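Local coordinates for NADH dehydrogenase, putative (Plasmodium falciparum, PDB 5JWC), which probably oxidises NADH through its bound FAD and passes the electrons to ubiquinone, as a single-polypeptide type II NADH dehydrogenase, at residues 349-355 with 410-414. Numbering follows the deposited sequence.
Sequences KLLHEHT and LFEID
The carboxylate of D414, on helix 403-416, takes three hydrogen bonds from the loop that leads into helix 355-361. Its OD1 receives the backbone N of L351 at 2.8 Å, on the syn side. OD2 accepts twice from one residue: the backbone N of H352 at 2.9 Å on its syn lone pair, nearly straight at 165°, and H352 ND1 at 2.7 Å from the anti side, with the oxygen close to the imidazole plane. The H352 ring can reach back to this oxygen because its CG sits between the backbone N and the carbonyl carbon (chi1 77°). Q385 also donates to OD1.

F411 packs on one face of the H352 ring in a T-shaped stack: its CD1 edge stands over the centre of the imidazole, 3.4 Å from CE1 of H352, with ring planes 64° apart. The ring of H407 also meets H352.

Apolar packing lies beside the carboxylate. CB of L351 packs on CB of L410 (3.8 Å), and its CD1 meets CG2 of I413. L351 and L410 also rest on I358 of helix 355-361, while L410 and I413 meet L372 of helix 369-374. CD2 of L350 lies against CB of D414.

This joins the loop after strand 344-346 to the helical insertion of PfNDH2. Two main-chain N-H groups and an imidazole converging on one buried carboxylate would stabilise its negative charge, and the ND1 bond, with F411 over one face, should restrict rotation of the H352 ring.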
loop_
_atom_site.group_PDB
_atom_site.type_symbol
_atom_site.label_atom_id
_atom_site.label_comp_id
_atom_site.label_asym_id
_atom_site.label_seq_id
_atom_site.Cartn_x
_atom_site.Cartn_y
_atom_site.Cartn_z
ATOM N N LYS A 349 -25.248 23.987 -30.539
ATOM C CA LYS A 349 -26.095 24.928 -31.248
ATOM C C LYS A 349 -26.707 24.220 -32.457
ATOM O O LYS A 349 -25.999 23.560 -33.212
ATOM C CB LYS A 349 -25.281 26.146 -31.686
ATOM C CG LYS A 349 -26.097 27.199 -32.428
ATOM C CD LYS A 349 -25.189 28.244 -33.047
ATOM C CE LYS A 349 -24.554 29.120 -31.984
ATOM N NZ LYS A 349 -23.625 30.114 -32.584
ATOM N N LEU A 350 -28.016 24.378 -32.639
ATOM C CA LEU A 350 -28.756 23.641 -33.658
ATOM C C LEU A 350 -28.610 24.257 -35.045
ATOM O O LEU A 350 -28.914 25.431 -35.260
ATOM C CB LEU A 350 -30.231 23.558 -33.269
ATOM C CG LEU A 350 -30.511 22.788 -31.978
ATOM C CD1 LEU A 350 -31.899 23.098 -31.424
ATOM C CD2 LEU A 350 -30.362 21.284 -32.217
ATOM N N LEU A 351 -28.147 23.437 -35.981
ATOM C CA LEU A 351 -28.029 23.811 -37.385
ATOM C C LEU A 351 -29.363 24.343 -37.896
ATOM O O LEU A 351 -29.424 25.381 -38.562
ATOM C CB LEU A 351 -27.615 22.601 -38.216
ATOM C CG LEU A 351 -26.157 22.165 -38.129
ATOM C CD1 LEU A 351 -25.966 20.836 -38.817
ATOM C CD2 LEU A 351 -25.260 23.208 -38.747
ATOM N N HIS A 352 -30.433 23.616 -37.587
ATOM C CA HIS A 352 -31.710 23.928 -38.210
ATOM C C HIS A 352 -32.322 25.232 -37.678
ATOM O O HIS A 352 -33.218 25.786 -38.306
ATOM C CB HIS A 352 -32.692 22.752 -38.084
ATOM C CG HIS A 352 -33.331 22.583 -36.738
ATOM N ND1 HIS A 352 -32.786 21.790 -35.751
ATOM C CD2 HIS A 352 -34.524 23.009 -36.258
ATOM C CE1 HIS A 352 -33.594 21.780 -34.697
ATOM N NE2 HIS A 352 -34.652 22.514 -34.987
ATOM N N GLU A 353 -31.814 25.740 -36.555
ATOM C CA GLU A 353 -32.239 27.051 -36.073
ATOM C C GLU A 353 -31.444 28.163 -36.721
ATOM O O GLU A 353 -31.661 29.330 -36.409
ATOM C CB GLU A 353 -32.108 27.153 -34.553
ATOM C CG GLU A 353 -33.080 26.280 -33.802
ATOM C CD GLU A 353 -32.941 26.419 -32.296
ATOM O OE1 GLU A 353 -31.908 26.968 -31.833
ATOM O OE2 GLU A 353 -33.869 25.985 -31.580
ATOM N N HIS A 354 -30.544 27.811 -37.637
ATOM C CA HIS A 354 -29.757 28.809 -38.357
ATOM C C HIS A 354 -29.733 28.522 -39.860
ATOM O O HIS A 354 -28.762 28.827 -40.552
ATOM C CB HIS A 354 -28.329 28.874 -37.791
ATOM C CG HIS A 354 -28.278 29.274 -36.348
ATOM N ND1 HIS A 354 -28.569 28.402 -35.319
ATOM C CD2 HIS A 354 -28.021 30.470 -35.762
ATOM C CE1 HIS A 354 -28.475 29.035 -34.164
ATOM N NE2 HIS A 354 -28.143 30.289 -34.403
ATOM N N THR A 355 -30.821 27.938 -40.352
ATOM C CA THR A 355 -30.913 27.503 -41.741
ATOM C C THR A 355 -30.575 28.616 -42.743
ATOM O O THR A 355 -29.683 28.456 -43.581
ATOM C CB THR A 355 -32.319 26.951 -42.039
ATOM O OG1 THR A 355 -32.707 26.031 -41.002
ATOM C CG2 THR A 355 -32.347 26.235 -43.389
ATOM N N LEU A 410 -30.615 19.562 -42.310
ATOM C CA LEU A 410 -29.845 20.088 -41.187
ATOM C C LEU A 410 -30.370 19.519 -39.875
ATOM O O LEU A 410 -29.597 19.152 -38.991
ATOM C CB LEU A 410 -29.897 21.612 -41.142
ATOM C CG LEU A 410 -29.283 22.363 -42.317
ATOM C CD1 LEU A 410 -29.479 23.867 -42.114
ATOM C CD2 LEU A 410 -27.818 22.019 -42.525
ATOM N N PHE A 411 -31.691 19.458 -39.759
ATOM C CA PHE A 411 -32.322 18.878 -38.594
ATOM C C PHE A 411 -31.856 17.436 -38.376
ATOM O O PHE A 411 -31.670 17.004 -37.233
ATOM C CB PHE A 411 -33.846 18.935 -38.734
ATOM C CG PHE A 411 -34.593 18.414 -37.538
ATOM C CD1 PHE A 411 -34.991 19.265 -36.528
ATOM C CD2 PHE A 411 -34.923 17.070 -37.442
ATOM C CE1 PHE A 411 -35.682 18.791 -35.433
ATOM C CE2 PHE A 411 -35.613 16.591 -36.352
ATOM C CZ PHE A 411 -35.991 17.453 -35.345
ATOM N N GLU A 412 -31.670 16.686 -39.460
ATOM C CA GLU A 412 -31.212 15.303 -39.319
ATOM C C GLU A 412 -29.780 15.258 -38.800
ATOM O O GLU A 412 -29.427 14.370 -38.018
ATOM C CB GLU A 412 -31.319 14.535 -40.645
ATOM C CG GLU A 412 -32.763 14.218 -41.069
ATOM C CD GLU A 412 -33.562 13.499 -39.979
ATOM O OE1 GLU A 412 -33.035 12.522 -39.396
ATOM O OE2 GLU A 412 -34.719 13.899 -39.702
ATOM N N ILE A 413 -28.955 16.199 -39.237
ATOM C CA ILE A 413 -27.589 16.276 -38.718
ATOM C C ILE A 413 -27.587 16.618 -37.215
ATOM O O ILE A 413 -26.836 16.004 -36.445
ATOM C CB ILE A 413 -26.746 17.282 -39.506
ATOM C CG1 ILE A 413 -26.815 16.943 -41.006
ATOM C CG2 ILE A 413 -25.279 17.274 -39.017
ATOM C CD1 ILE A 413 -26.053 17.907 -41.906
ATOM N N ASP A 414 -28.432 17.570 -36.804
ATOM C CA ASP A 414 -28.573 17.914 -35.388
ATOM C C ASP A 414 -28.927 16.690 -34.575
ATOM O O ASP A 414 -28.320 16.407 -33.543
ATOM C CB ASP A 414 -29.656 18.970 -35.168
ATOM C CG ASP A 414 -29.254 20.336 -35.680
ATOM O OD1 ASP A 414 -28.051 20.641 -35.697
ATOM O OD2 ASP A 414 -30.152 21.116 -36.062
#